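Local coordinates for restriction endonuclease S subunits (Thermoanaerobacter tengcongensis, PDB 3OKG), which probably serves as the DNA-specificity subunit of a type I methyltransferase, its two target recognition domains being held apart by long coiled-coil helices, at residues A[18-21]-A[27-30]; A[134-139]-A[168-173]; A[324-329]-A[361-366]. All coordinates share one frame; numbering follows the deposited sequence.

Contacts 1 and 2 belong to one neighbourhood at the first DNA specificity region, their centres about 10 Å apart. They meet in the two-stranded antiparallel sheet formed by strands 27-30 and 168-171, where Arg27 O probably accepts a hydrogen bond from Leu171 N (2.7 Å), and Trp28 of contact 1 packs on Pro170 of contact 2. Contact 3 lies in the second specificity region, on the other side of the chain's centre; its centre is about 66 Å from that of contact 1 and about 61 Å from that of contact 2. It resembles contact 2 in joining a helix to the proline-rich passage from a strand into a long helix, as expected for the internally repeated S subunits.

Contact 1: A[18-21]-A[27-30]; sequences GPYK and RWVR
Tyr20 CG sits between its own backbone N and carbonyl carbon (chi1 58°), which presents the phenol face to Trp28, while Trp28 CG, anti to its carbonyl carbon and beside the backbone N, sends the indole out from strand 27-30 into the loop. The two rings make a T-shaped pair with planes at 84°: the benzo edge of Trp28 points at the phenol, Trp28 CZ2 lying 3.6 Å above the centre of the Tyr20 ring. Pro19 covers a face of the indole, its CD standing 3.6 Å from the centroid of the Trp28 five-membered ring in a CH-pi contact. At the pyrrole edge, Trp28 NE1 donates to Tyr20 O at 2.9 Å; the oxygen lies in the indole plane, and the N-H points at it with a moderate bend (147°). Gly18 CA rests 4.0 Å from Trp28 CD1. Tyr20 OH is anchored separately, to Phe408 O, and Arg409 makes a cation-pi contact with its ring. The indole is thus fixed by a polar bond at its edge, a CH-pi contact on a face and an aromatic partner beyond, which together pin the N-terminal loop to the strand that follows it.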
ATOM      1  N   GLY A  18      18.738 -11.329 -31.482  1.00 30.97           N
ATOM      2  CA  GLY A  18      17.991 -12.050 -30.455  1.00 32.96           C
ATOM      3  C   GLY A  18      16.852 -11.198 -29.935  1.00 39.45           C
ATOM      4  O   GLY A  18      16.518 -10.197 -30.565  1.00 33.75           O
ATOM      5  N   PRO A  19      16.249 -11.573 -28.788  1.00 26.98           N
ATOM      6  CA  PRO A  19      15.067 -10.845 -28.291  1.00 28.72           C
ATOM      7  C   PRO A  19      15.220  -9.338 -28.277  1.00 35.72           C
ATOM      8  O   PRO A  19      14.283  -8.653 -28.662  1.00 38.17           O
ATOM      9  CB  PRO A  19      14.895 -11.371 -26.857  1.00 25.91           C
ATOM     10  CG  PRO A  19      15.439 -12.760 -26.924  1.00 28.65           C
ATOM     11  CD  PRO A  19      16.612 -12.696 -27.909  1.00 30.60           C
ATOM     12  N   TYR A  20      16.350  -8.832 -27.795  1.00 25.58           N
ATOM     13  CA  TYR A  20      16.663  -7.410 -27.868  1.00 26.79           C
ATOM     14  C   TYR A  20      18.172  -7.276 -27.874  1.00 33.72           C
ATOM     15  O   TYR A  20      18.878  -8.230 -27.561  1.00 26.37           O
ATOM     16  CB  TYR A  20      16.024  -6.585 -26.737  1.00 30.68           C
ATOM     17  CG  TYR A  20      16.393  -7.022 -25.337  1.00 27.60           C
ATOM     18  CD1 TYR A  20      17.588  -6.625 -24.756  1.00 27.60           C
ATOM     19  CD2 TYR A  20      15.537  -7.836 -24.591  1.00 29.80           C
ATOM     20  CE1 TYR A  20      17.928  -7.048 -23.458  1.00 23.44           C
ATOM     21  CE2 TYR A  20      15.860  -8.245 -23.317  1.00 29.27           C
ATOM     22  CZ  TYR A  20      17.062  -7.843 -22.756  1.00 21.96           C
ATOM     23  OH  TYR A  20      17.386  -8.270 -21.489  1.00 25.22           O
ATOM     24  N   LYS A  21      18.655  -6.101 -28.247  1.00 28.60           N
ATOM     25  CA  LYS A  21      20.074  -5.895 -28.499  1.00 31.73           C
ATOM     26  C   LYS A  21      20.855  -5.716 -27.190  1.00 29.80           C
ATOM     27  O   LYS A  21      20.502  -4.893 -26.358  1.00 28.77           O
ATOM     28  CB  LYS A  21      20.269  -4.661 -29.378  1.00 33.81           C
ATOM     29  CG  LYS A  21      21.702  -4.428 -29.817  1.00 33.28           C
ATOM     30  CD  LYS A  21      21.813  -3.082 -30.536  1.00 58.21           C
ATOM     31  CE  LYS A  21      22.980  -3.059 -31.506  1.00 62.54           C
ATOM     32  NZ  LYS A  21      24.152  -3.801 -30.977  1.00 69.55           N
ATOM     33  N   ARG A  27      26.083 -12.198 -24.643  1.00 20.89           N
ATOM     34  CA  ARG A  27      25.472 -13.109 -25.605  1.00 19.46           C
ATOM     35  C   ARG A  27      24.138 -13.673 -25.119  1.00 26.21           C
ATOM     36  O   ARG A  27      23.867 -13.712 -23.911  1.00 19.95           O
ATOM     37  CB  ARG A  27      26.436 -14.269 -25.919  1.00 28.48           C
ATOM     38  CG  ARG A  27      27.019 -14.894 -24.670  1.00 36.17           C
ATOM     39  CD  ARG A  27      28.255 -15.740 -24.946  1.00 38.07           C
ATOM     40  NE  ARG A  27      27.825 -16.982 -25.529  1.00 49.91           N
ATOM     41  CZ  ARG A  27      27.874 -18.163 -24.930  1.00 46.78           C
ATOM     42  NH1 ARG A  27      28.396 -18.296 -23.718  1.00 35.60           N
ATOM     43  NH2 ARG A  27      27.405 -19.216 -25.575  1.00 39.94           N
ATOM     44  N   TRP A  28      23.314 -14.117 -26.062  1.00 23.62           N
ATOM     45  CA  TRP A  28      22.039 -14.764 -25.734  1.00 29.25           C
ATOM     46  C   TRP A  28      22.203 -16.279 -25.683  1.00 23.71           C
ATOM     47  O   TRP A  28      22.727 -16.866 -26.624  1.00 25.54           O
ATOM     48  CB  TRP A  28      20.978 -14.436 -26.790  1.00 22.38           C
ATOM     49  CG  TRP A  28      20.368 -13.091 -26.643  1.00 23.81           C
ATOM     50  CD1 TRP A  28      20.603 -11.985 -27.434  1.00 22.29           C
ATOM     51  CD2 TRP A  28      19.420 -12.684 -25.651  1.00 23.09           C
ATOM     52  NE1 TRP A  28      19.856 -10.927 -26.989  1.00 19.36           N
ATOM     53  CE2 TRP A  28      19.121 -11.325 -25.894  1.00 21.32           C
ATOM     54  CE3 TRP A  28      18.805 -13.334 -24.564  1.00 21.91           C
ATOM     55  CZ2 TRP A  28      18.232 -10.600 -25.095  1.00 21.93           C
ATOM     56  CZ3 TRP A  28      17.911 -12.617 -23.775  1.00 19.36           C
ATOM     57  CH2 TRP A  28      17.623 -11.259 -24.058  1.00 21.01           C
ATOM     58  N   VAL A  29      21.744 -16.903 -24.594  1.00 22.42           N
ATOM     59  CA  VAL A  29      21.752 -18.359 -24.469  1.00 20.94           C
ATOM     60  C   VAL A  29      20.461 -18.852 -23.826  1.00 19.71           C
ATOM     61  O   VAL A  29      19.740 -18.072 -23.207  1.00 21.68           O
ATOM     62  CB  VAL A  29      22.911 -18.819 -23.580  1.00 26.70           C
ATOM     63  CG1 VAL A  29      24.201 -18.394 -24.188  1.00 26.84           C
ATOM     64  CG2 VAL A  29      22.757 -18.251 -22.122  1.00 20.27           C
ATOM     65  N   ARG A  30      20.159 -20.145 -23.962  1.00 18.75           N
ATOM     66  CA  ARG A  30      19.105 -20.727 -23.135  1.00 22.17           C
ATOM     67  C   ARG A  30      19.683 -20.893 -21.724  1.00 19.12           C
ATOM     68  O   ARG A  30      20.861 -21.186 -21.573  1.00 17.86           O
ATOM     69  CB  ARG A  30      18.630 -22.078 -23.697  1.00 21.63           C
ATOM     70  CG  ARG A  30      17.781 -21.982 -25.012  1.00 28.52           C
ATOM     71  CD  ARG A  30      17.455 -23.382 -25.591  1.00 24.47           C
ATOM     72  NE  ARG A  30      18.682 -24.173 -25.685  1.00 30.51           N
ATOM     73  CZ  ARG A  30      19.604 -24.020 -26.631  1.00 26.19           C
ATOM     74  NH1 ARG A  30      19.432 -23.142 -27.616  1.00 26.95           N
ATOM     75  NH2 ARG A  30      20.701 -24.764 -26.598  1.00 25.73           N
TER

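Contact 2: A[134-139]-A[168-173]; sequences FHLCRS and LIPLPP
Leu136 meets Ile169 and Pro170 without an aromatic ring between them; the flat groups lie within the helix itself, where Phe134 CD2 stands 3.8 Å above the centre of one face of the His135 imidazole. His135 NE2 is hydrogen-bonded to Glu185 of the long helix 174-216. The contact proper is carried by the forked end of Leu136, whose CG is anti to the backbone N (chi1 -162°), a torsion that extends the side chain from helix 130-137 toward strand 168-171. One branch, Leu136 CD2, presses on the branch point of isoleucine, 3.3 Å from Ile169 CB, tighter than usual van der Waals contact, and also touches Ile169 CG2. The other, Leu136 CD1, reaches the ring carbon Pro170 CD at 3.8 Å, a distance Leu136 CD2 shares. Cut back to an alanine here, the side chain would lose its whole fork, which is likely to leave a gap beside both partners and slacken the hold of helix on strand. Phe408 also touches Leu136, and Arg138 forms a salt bridge with Glu400 of helix 392-407. Within the first DNA specificity region, the contact packs helix 130-137 on the short strand leading into helix 174-216. No hydrogen bond crosses between the two segments: buried apolar carbon alone joins them, so the fit depends on shape, while polar groups of segment 134-139 tie it to the coiled-coil and C-terminal helices.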
ATOM      1  N   PHE A 134      20.135 -15.875 -10.132  1.00 19.50           N
ATOM      2  CA  PHE A 134      19.041 -15.627  -9.191  1.00 15.01           C
ATOM      3  C   PHE A 134      18.269 -14.382  -9.634  1.00 17.51           C
ATOM      4  O   PHE A 134      17.053 -14.417  -9.815  1.00 17.39           O
ATOM      5  CB  PHE A 134      19.633 -15.371  -7.793  1.00 14.59           C
ATOM      6  CG  PHE A 134      18.650 -14.780  -6.815  1.00 18.47           C
ATOM      7  CD1 PHE A 134      17.422 -15.398  -6.574  1.00 18.77           C
ATOM      8  CD2 PHE A 134      18.952 -13.613  -6.130  1.00 21.49           C
ATOM      9  CE1 PHE A 134      16.507 -14.866  -5.638  1.00 17.04           C
ATOM     10  CE2 PHE A 134      18.028 -13.066  -5.200  1.00 24.02           C
ATOM     11  CZ  PHE A 134      16.795 -13.707  -4.986  1.00 24.80           C
ATOM     12  N   HIS A 135      18.976 -13.269  -9.795  1.00 15.07           N
ATOM     13  CA  HIS A 135      18.275 -12.020 -10.140  1.00 16.95           C
ATOM     14  C   HIS A 135      17.623 -12.059 -11.509  1.00 17.99           C
ATOM     15  O   HIS A 135      16.507 -11.605 -11.701  1.00 18.70           O
ATOM     16  CB  HIS A 135      19.227 -10.829 -10.028  1.00 22.31           C
ATOM     17  CG  HIS A 135      19.540 -10.474  -8.621  1.00 17.47           C
ATOM     18  ND1 HIS A 135      18.599  -9.940  -7.771  1.00 17.44           N
ATOM     19  CD2 HIS A 135      20.695 -10.548  -7.908  1.00 20.50           C
ATOM     20  CE1 HIS A 135      19.148  -9.718  -6.588  1.00 25.04           C
ATOM     21  NE2 HIS A 135      20.422 -10.078  -6.647  1.00 20.77           N
ATOM     22  N   LEU A 136      18.324 -12.675 -12.454  1.00 19.27           N
ATOM     23  CA  LEU A 136      17.789 -12.898 -13.790  1.00 18.37           C
ATOM     24  C   LEU A 136      16.492 -13.705 -13.743  1.00 22.13           C
ATOM     25  O   LEU A 136      15.504 -13.333 -14.374  1.00 17.36           O
ATOM     26  CB  LEU A 136      18.820 -13.611 -14.668  1.00 22.90           C
ATOM     27  CG  LEU A 136      18.586 -13.544 -16.179  1.00 41.78           C
ATOM     28  CD1 LEU A 136      18.304 -12.115 -16.615  1.00 31.08           C
ATOM     29  CD2 LEU A 136      19.778 -14.113 -16.933  1.00 23.97           C
ATOM     30  N   CYS A 137      16.495 -14.808 -12.996  1.00 16.64           N
ATOM     31  CA  CYS A 137      15.306 -15.642 -12.895  1.00 17.31           C
ATOM     32  C   CYS A 137      14.120 -14.982 -12.220  1.00 16.21           C
ATOM     33  O   CYS A 137      12.984 -15.420 -12.397  1.00 20.84           O
ATOM     34  CB  CYS A 137      15.628 -16.966 -12.200  1.00 21.69           C
ATOM     35  SG  CYS A 137      16.599 -18.009 -13.285  1.00 27.78           S
ATOM     36  N   ARG A 138      14.366 -13.943 -11.427  1.00 17.47           N
ATOM     37  CA  ARG A 138      13.246 -13.205 -10.842  1.00 14.86           C
ATOM     38  C   ARG A 138      12.584 -12.217 -11.801  1.00 15.36           C
ATOM     39  O   ARG A 138      11.555 -11.610 -11.459  1.00 17.84           O
ATOM     40  CB  ARG A 138      13.714 -12.479  -9.574  1.00 20.13           C
ATOM     41  CG  ARG A 138      13.958 -13.492  -8.472  1.00 16.83           C
ATOM     42  CD  ARG A 138      14.094 -12.889  -7.128  1.00 26.38           C
ATOM     43  NE  ARG A 138      13.017 -11.977  -6.772  1.00 20.81           N
ATOM     44  CZ  ARG A 138      11.907 -12.300  -6.123  1.00 25.07           C
ATOM     45  NH1 ARG A 138      11.664 -13.549  -5.764  1.00 22.40           N
ATOM     46  NH2 ARG A 138      11.038 -11.348  -5.834  1.00 21.49           N
ATOM     47  N   SER A 139      13.164 -12.040 -12.975  1.00 19.17           N
ATOM     48  CA  SER A 139      12.600 -11.055 -13.893  1.00 24.04           C
ATOM     49  C   SER A 139      11.340 -11.572 -14.579  1.00 22.73           C
ATOM     50  O   SER A 139      11.250 -12.757 -14.914  1.00 18.87           O
ATOM     51  CB  SER A 139      13.587 -10.651 -14.982  1.00 23.58           C
ATOM     52  OG  SER A 139      12.892  -9.872 -15.950  1.00 24.90           O
ATOM     53  N   LEU A 168      15.277 -18.040 -22.821  1.00 18.65           N
ATOM     54  CA  LEU A 168      16.453 -17.277 -23.234  1.00 18.83           C
ATOM     55  C   LEU A 168      16.863 -16.253 -22.190  1.00 21.62           C
ATOM     56  O   LEU A 168      16.006 -15.584 -21.630  1.00 19.74           O
ATOM     57  CB  LEU A 168      16.150 -16.494 -24.527  1.00 21.74           C
ATOM     58  CG  LEU A 168      15.963 -17.338 -25.776  1.00 24.80           C
ATOM     59  CD1 LEU A 168      15.779 -16.421 -27.036  1.00 22.76           C
ATOM     60  CD2 LEU A 168      17.160 -18.264 -25.939  1.00 27.88           C
ATOM     61  N   ILE A 169      18.172 -16.087 -21.986  1.00 21.04           N
ATOM     62  CA  ILE A 169      18.687 -15.121 -21.027  1.00 20.95           C
ATOM     63  C   ILE A 169      19.872 -14.351 -21.629  1.00 18.53           C
ATOM     64  O   ILE A 169      20.636 -14.914 -22.387  1.00 19.10           O
ATOM     65  CB  ILE A 169      19.178 -15.829 -19.716  1.00 18.60           C
ATOM     66  CG1 ILE A 169      20.305 -16.828 -20.001  1.00 19.23           C
ATOM     67  CG2 ILE A 169      17.984 -16.491 -18.987  1.00 20.30           C
ATOM     68  CD1 ILE A 169      21.265 -17.112 -18.750  1.00 21.03           C
ATOM     69  N   PRO A 170      20.012 -13.065 -21.275  1.00 16.49           N
ATOM     70  CA  PRO A 170      21.163 -12.280 -21.697  1.00 22.02           C
ATOM     71  C   PRO A 170      22.331 -12.625 -20.784  1.00 22.81           C
ATOM     72  O   PRO A 170      22.169 -12.674 -19.555  1.00 19.72           O
ATOM     73  CB  PRO A 170      20.730 -10.839 -21.416  1.00 20.41           C
ATOM     74  CG  PRO A 170      19.647 -10.920 -20.434  1.00 22.96           C
ATOM     75  CD  PRO A 170      19.225 -12.351 -20.267  1.00 19.38           C
ATOM     76  N   LEU A 171      23.496 -12.850 -21.368  1.00 17.02           N
ATOM     77  CA  LEU A 171      24.636 -13.302 -20.581  1.00 16.24           C
ATOM     78  C   LEU A 171      25.877 -12.420 -20.749  1.00 18.70           C
ATOM     79  O   LEU A 171      26.617 -12.586 -21.713  1.00 24.10           O
ATOM     80  CB  LEU A 171      24.954 -14.736 -20.970  1.00 15.82           C
ATOM     81  CG  LEU A 171      25.974 -15.446 -20.062  1.00 26.07           C
ATOM     82  CD1 LEU A 171      25.304 -15.868 -18.790  1.00 24.47           C
ATOM     83  CD2 LEU A 171      26.528 -16.671 -20.776  1.00 25.07           C
ATOM     84  N   PRO A 172      26.093 -11.486 -19.822  1.00 19.91           N
ATOM     85  CA  PRO A 172      27.342 -10.712 -19.819  1.00 20.41           C
ATOM     86  C   PRO A 172      28.523 -11.602 -19.461  1.00 22.08           C
ATOM     87  O   PRO A 172      28.319 -12.738 -19.008  1.00 20.78           O
ATOM     88  CB  PRO A 172      27.147  -9.722 -18.675  1.00 23.20           C
ATOM     89  CG  PRO A 172      25.660  -9.843 -18.264  1.00 24.14           C
ATOM     90  CD  PRO A 172      25.295 -11.239 -18.610  1.00 17.30           C
ATOM     91  N   PRO A 173      29.751 -11.085 -19.624  1.00 26.60           N
ATOM     92  CA  PRO A 173      30.914 -11.747 -19.007  1.00 23.74           C
ATOM     93  C   PRO A 173      30.726 -11.860 -17.513  1.00 22.71           C
ATOM     94  O   PRO A 173      30.025 -11.029 -16.893  1.00 20.45           O
ATOM     95  CB  PRO A 173      32.078 -10.776 -19.286  1.00 25.75           C
ATOM     96  CG  PRO A 173      31.649  -9.997 -20.481  1.00 33.05           C
ATOM     97  CD  PRO A 173      30.125  -9.881 -20.385  1.00 30.18           C
TER

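Contact 3: A[324-329]-A[361-366]; sequences RFWLLY and PLPPLE
Trp326 and the proline-rich run of Pro361 and Pro363 form a buried contact of mixed character, one hydrogen bond beside a CH-pi contact with proline, where helix 324-333 lies against the passage from strand 359-362 into helix 365-388. With CG anti to the backbone N (chi1 -178°), Trp326 projects its indole from the helix toward the 361-363 segment. The pyrrole edge carries the polar part: Trp326 NE1 donates to Pro361 O at 2.8 Å, the N-H...O angle being 153°, and the acceptor lies near the indole plane, with the donor almost in line with the carbonyl bond. This satisfies the buried indole nitrogen with a backbone oxygen. Over one face comes the Pro363 ring, with Pro363 CD 3.5 Å from Trp326 CZ2, toward the rim of the indole. Pro363 CG makes a CH-pi contact 4.0 Å from the centroid of the Trp326 six-membered ring. Phe217 adds an edge-to-face partner to the indole, and Gln368 and Ile371 of helix 365-388 touch it too. Pro364 follows at the N-cap position of that helix, so the tryptophan grips the chain just before the long helix starts. The passage repeats that of 168-173, in which Pro170, Leu171 and Pro172 likewise lead from a short strand into a coiled-coil helix, a repetition in keeping with the duplicated halves of type I S subunits, each a target recognition domain followed by a long helix.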
ATOM      1  N   ARG A 324     -14.796  29.465   7.905  1.00 24.21           N
ATOM      2  CA  ARG A 324     -15.290  28.108   7.760  1.00 27.84           C
ATOM      3  C   ARG A 324     -14.236  27.099   8.181  1.00 19.47           C
ATOM      4  O   ARG A 324     -14.489  26.148   8.933  1.00 24.55           O
ATOM      5  CB  ARG A 324     -15.613  27.864   6.276  1.00 27.53           C
ATOM      6  CG  ARG A 324     -15.880  26.424   5.966  1.00 44.20           C
ATOM      7  CD  ARG A 324     -16.781  26.301   4.759  1.00 50.53           C
ATOM      8  NE  ARG A 324     -16.063  26.208   3.497  1.00 49.23           N
ATOM      9  CZ  ARG A 324     -15.725  27.252   2.758  1.00 52.95           C
ATOM     10  NH1 ARG A 324     -16.026  28.479   3.173  1.00 60.53           N
ATOM     11  NH2 ARG A 324     -15.086  27.065   1.603  1.00 57.65           N
ATOM     12  N   PHE A 325     -13.037  27.295   7.662  1.00 20.09           N
ATOM     13  CA  PHE A 325     -11.981  26.320   7.912  1.00 26.58           C
ATOM     14  C   PHE A 325     -11.387  26.358   9.315  1.00 25.17           C
ATOM     15  O   PHE A 325     -10.850  25.348   9.787  1.00 23.14           O
ATOM     16  CB  PHE A 325     -10.933  26.397   6.811  1.00 28.80           C
ATOM     17  CG  PHE A 325     -11.461  25.887   5.489  1.00 26.01           C
ATOM     18  CD1 PHE A 325     -11.943  24.591   5.394  1.00 36.94           C
ATOM     19  CD2 PHE A 325     -11.511  26.703   4.372  1.00 39.50           C
ATOM     20  CE1 PHE A 325     -12.452  24.098   4.181  1.00 38.17           C
ATOM     21  CE2 PHE A 325     -12.014  26.226   3.167  1.00 39.85           C
ATOM     22  CZ  PHE A 325     -12.493  24.921   3.080  1.00 42.01           C
ATOM     23  N   TRP A 326     -11.523  27.496   9.999  1.00 22.83           N
ATOM     24  CA  TRP A 326     -11.148  27.556  11.440  1.00 23.08           C
ATOM     25  C   TRP A 326     -12.085  26.648  12.228  1.00 23.24           C
ATOM     26  O   TRP A 326     -11.654  25.817  13.044  1.00 22.81           O
ATOM     27  CB  TRP A 326     -11.241  29.003  11.954  1.00 25.68           C
ATOM     28  CG  TRP A 326     -10.830  29.203  13.402  1.00 21.41           C
ATOM     29  CD1 TRP A 326     -11.665  29.483  14.470  1.00 26.91           C
ATOM     30  CD2 TRP A 326      -9.497  29.166  13.936  1.00 21.53           C
ATOM     31  NE1 TRP A 326     -10.924  29.625  15.631  1.00 23.65           N
ATOM     32  CE2 TRP A 326      -9.590  29.451  15.328  1.00 24.70           C
ATOM     33  CE3 TRP A 326      -8.227  28.961  13.371  1.00 20.43           C
ATOM     34  CZ2 TRP A 326      -8.473  29.483  16.161  1.00 24.54           C
ATOM     35  CZ3 TRP A 326      -7.110  29.001  14.206  1.00 24.01           C
ATOM     36  CH2 TRP A 326      -7.241  29.265  15.584  1.00 28.73           C
ATOM     37  N   LEU A 327     -13.381  26.810  11.960  1.00 19.94           N
ATOM     38  CA  LEU A 327     -14.412  25.970  12.559  1.00 21.00           C
ATOM     39  C   LEU A 327     -14.163  24.484  12.285  1.00 25.60           C
ATOM     40  O   LEU A 327     -14.217  23.651  13.187  1.00 22.40           O
ATOM     41  CB  LEU A 327     -15.788  26.352  11.997  1.00 22.37           C
ATOM     42  CG  LEU A 327     -16.965  25.516  12.504  1.00 27.64           C
ATOM     43  CD1 LEU A 327     -16.996  25.515  14.031  1.00 25.40           C
ATOM     44  CD2 LEU A 327     -18.281  26.039  11.937  1.00 21.66           C
ATOM     45  N   LEU A 328     -13.890  24.158  11.024  1.00 26.19           N
ATOM     46  CA  LEU A 328     -13.667  22.773  10.631  1.00 28.15           C
ATOM     47  C   LEU A 328     -12.492  22.131  11.370  1.00 28.33           C
ATOM     48  O   LEU A 328     -12.599  21.005  11.867  1.00 25.50           O
ATOM     49  CB  LEU A 328     -13.427  22.686   9.118  1.00 26.30           C
ATOM     50  CG  LEU A 328     -13.619  21.293   8.523  1.00 33.39           C
ATOM     51  CD1 LEU A 328     -15.010  20.805   8.846  1.00 29.74           C
ATOM     52  CD2 LEU A 328     -13.403  21.302   6.994  1.00 39.04           C
ATOM     53  N   TYR A 329     -11.355  22.813  11.410  1.00 21.16           N
ATOM     54  CA  TYR A 329     -10.215  22.282  12.157  1.00 24.86           C
ATOM     55  C   TYR A 329     -10.551  22.066  13.625  1.00 33.53           C
ATOM     56  O   TYR A 329     -10.128  21.084  14.237  1.00 21.76           O
ATOM     57  CB  TYR A 329      -9.021  23.213  12.064  1.00 24.86           C
ATOM     58  CG  TYR A 329      -8.147  22.922  10.870  1.00 33.13           C
ATOM     59  CD1 TYR A 329      -7.983  23.867   9.865  1.00 21.35           C
ATOM     60  CD2 TYR A 329      -7.504  21.691  10.741  1.00 24.19           C
ATOM     61  CE1 TYR A 329      -7.184  23.608   8.756  1.00 23.30           C
ATOM     62  CE2 TYR A 329      -6.708  21.414   9.629  1.00 24.32           C
ATOM     63  CZ  TYR A 329      -6.565  22.373   8.647  1.00 33.30           C
ATOM     64  OH  TYR A 329      -5.782  22.112   7.554  1.00 30.81           O
ATOM     65  N   PRO A 361     -11.926  29.320  20.569  1.00 23.86           N
ATOM     66  CA  PRO A 361     -11.131  30.544  20.640  1.00 21.64           C
ATOM     67  C   PRO A 361     -11.255  31.246  19.300  1.00 25.23           C
ATOM     68  O   PRO A 361     -11.234  30.624  18.241  1.00 25.33           O
ATOM     69  CB  PRO A 361      -9.685  30.035  20.824  1.00 33.95           C
ATOM     70  CG  PRO A 361      -9.724  28.512  20.565  1.00 31.10           C
ATOM     71  CD  PRO A 361     -11.136  28.146  20.159  1.00 25.65           C
ATOM     72  N   LEU A 362     -11.380  32.552  19.329  1.00 19.87           N
ATOM     73  CA  LEU A 362     -11.695  33.273  18.129  1.00 15.31           C
ATOM     74  C   LEU A 362     -10.730  34.409  17.887  1.00 31.96           C
ATOM     75  O   LEU A 362     -10.893  35.494  18.472  1.00 25.58           O
ATOM     76  CB  LEU A 362     -13.154  33.801  18.180  1.00 22.18           C
ATOM     77  CG  LEU A 362     -13.659  34.355  16.840  1.00 27.35           C
ATOM     78  CD1 LEU A 362     -14.071  33.193  15.884  1.00 25.70           C
ATOM     79  CD2 LEU A 362     -14.825  35.324  17.045  1.00 27.14           C
ATOM     80  N   PRO A 363      -9.722  34.167  17.019  1.00 24.28           N
ATOM     81  CA  PRO A 363      -8.815  35.215  16.562  1.00 22.30           C
ATOM     82  C   PRO A 363      -9.536  36.155  15.622  1.00 28.10           C
ATOM     83  O   PRO A 363     -10.617  35.818  15.129  1.00 29.47           O
ATOM     84  CB  PRO A 363      -7.751  34.444  15.740  1.00 26.80           C
ATOM     85  CG  PRO A 363      -7.947  32.980  16.084  1.00 26.66           C
ATOM     86  CD  PRO A 363      -9.425  32.872  16.377  1.00 26.10           C
ATOM     87  N   PRO A 364      -8.930  37.313  15.342  1.00 29.08           N
ATOM     88  CA  PRO A 364      -9.400  38.138  14.232  1.00 32.69           C
ATOM     89  C   PRO A 364      -9.320  37.320  12.935  1.00 35.30           C
ATOM     90  O   PRO A 364      -8.527  36.383  12.828  1.00 31.51           O
ATOM     91  CB  PRO A 364      -8.402  39.296  14.196  1.00 34.57           C
ATOM     92  CG  PRO A 364      -7.758  39.313  15.551  1.00 33.22           C
ATOM     93  CD  PRO A 364      -7.787  37.908  16.058  1.00 32.77           C
ATOM     94  N   LEU A 365     -10.132  37.668  11.952  1.00 30.49           N
ATOM     95  CA  LEU A 365     -10.170  36.882  10.705  1.00 33.21           C
ATOM     96  C   LEU A 365      -8.800  36.679  10.081  1.00 33.79           C
ATOM     97  O   LEU A 365      -8.470  35.591   9.598  1.00 30.99           O
ATOM     98  CB  LEU A 365     -11.096  37.539   9.691  1.00 35.03           C
ATOM     99  CG  LEU A 365     -12.578  37.391  10.026  1.00 39.28           C
ATOM    100  CD1 LEU A 365     -13.406  38.362   9.185  1.00 42.43           C
ATOM    101  CD2 LEU A 365     -13.025  35.948   9.797  1.00 38.17           C
ATOM    102  N   GLU A 366      -7.995  37.732  10.079  1.00 27.88           N
ATOM    103  CA  GLU A 366      -6.694  37.645   9.444  1.00 35.53           C
ATOM    104  C   GLU A 366      -5.833  36.567  10.101  1.00 31.01           C
ATOM    105  O   GLU A 366      -5.101  35.865   9.417  1.00 29.38           O
ATOM    106  CB  GLU A 366      -5.967  38.992   9.429  1.00 37.03           C
ATOM    107  CG  GLU A 366      -5.181  39.199   8.127  1.00 60.91           C
ATOM    108  CD  GLU A 366      -3.812  39.851   8.330  1.00 89.59           C
ATOM    109  OE1 GLU A 366      -3.057  39.970   7.337  1.00 88.20           O
ATOM    110  OE2 GLU A 366      -3.487  40.242   9.474  1.00 88.32           O
TER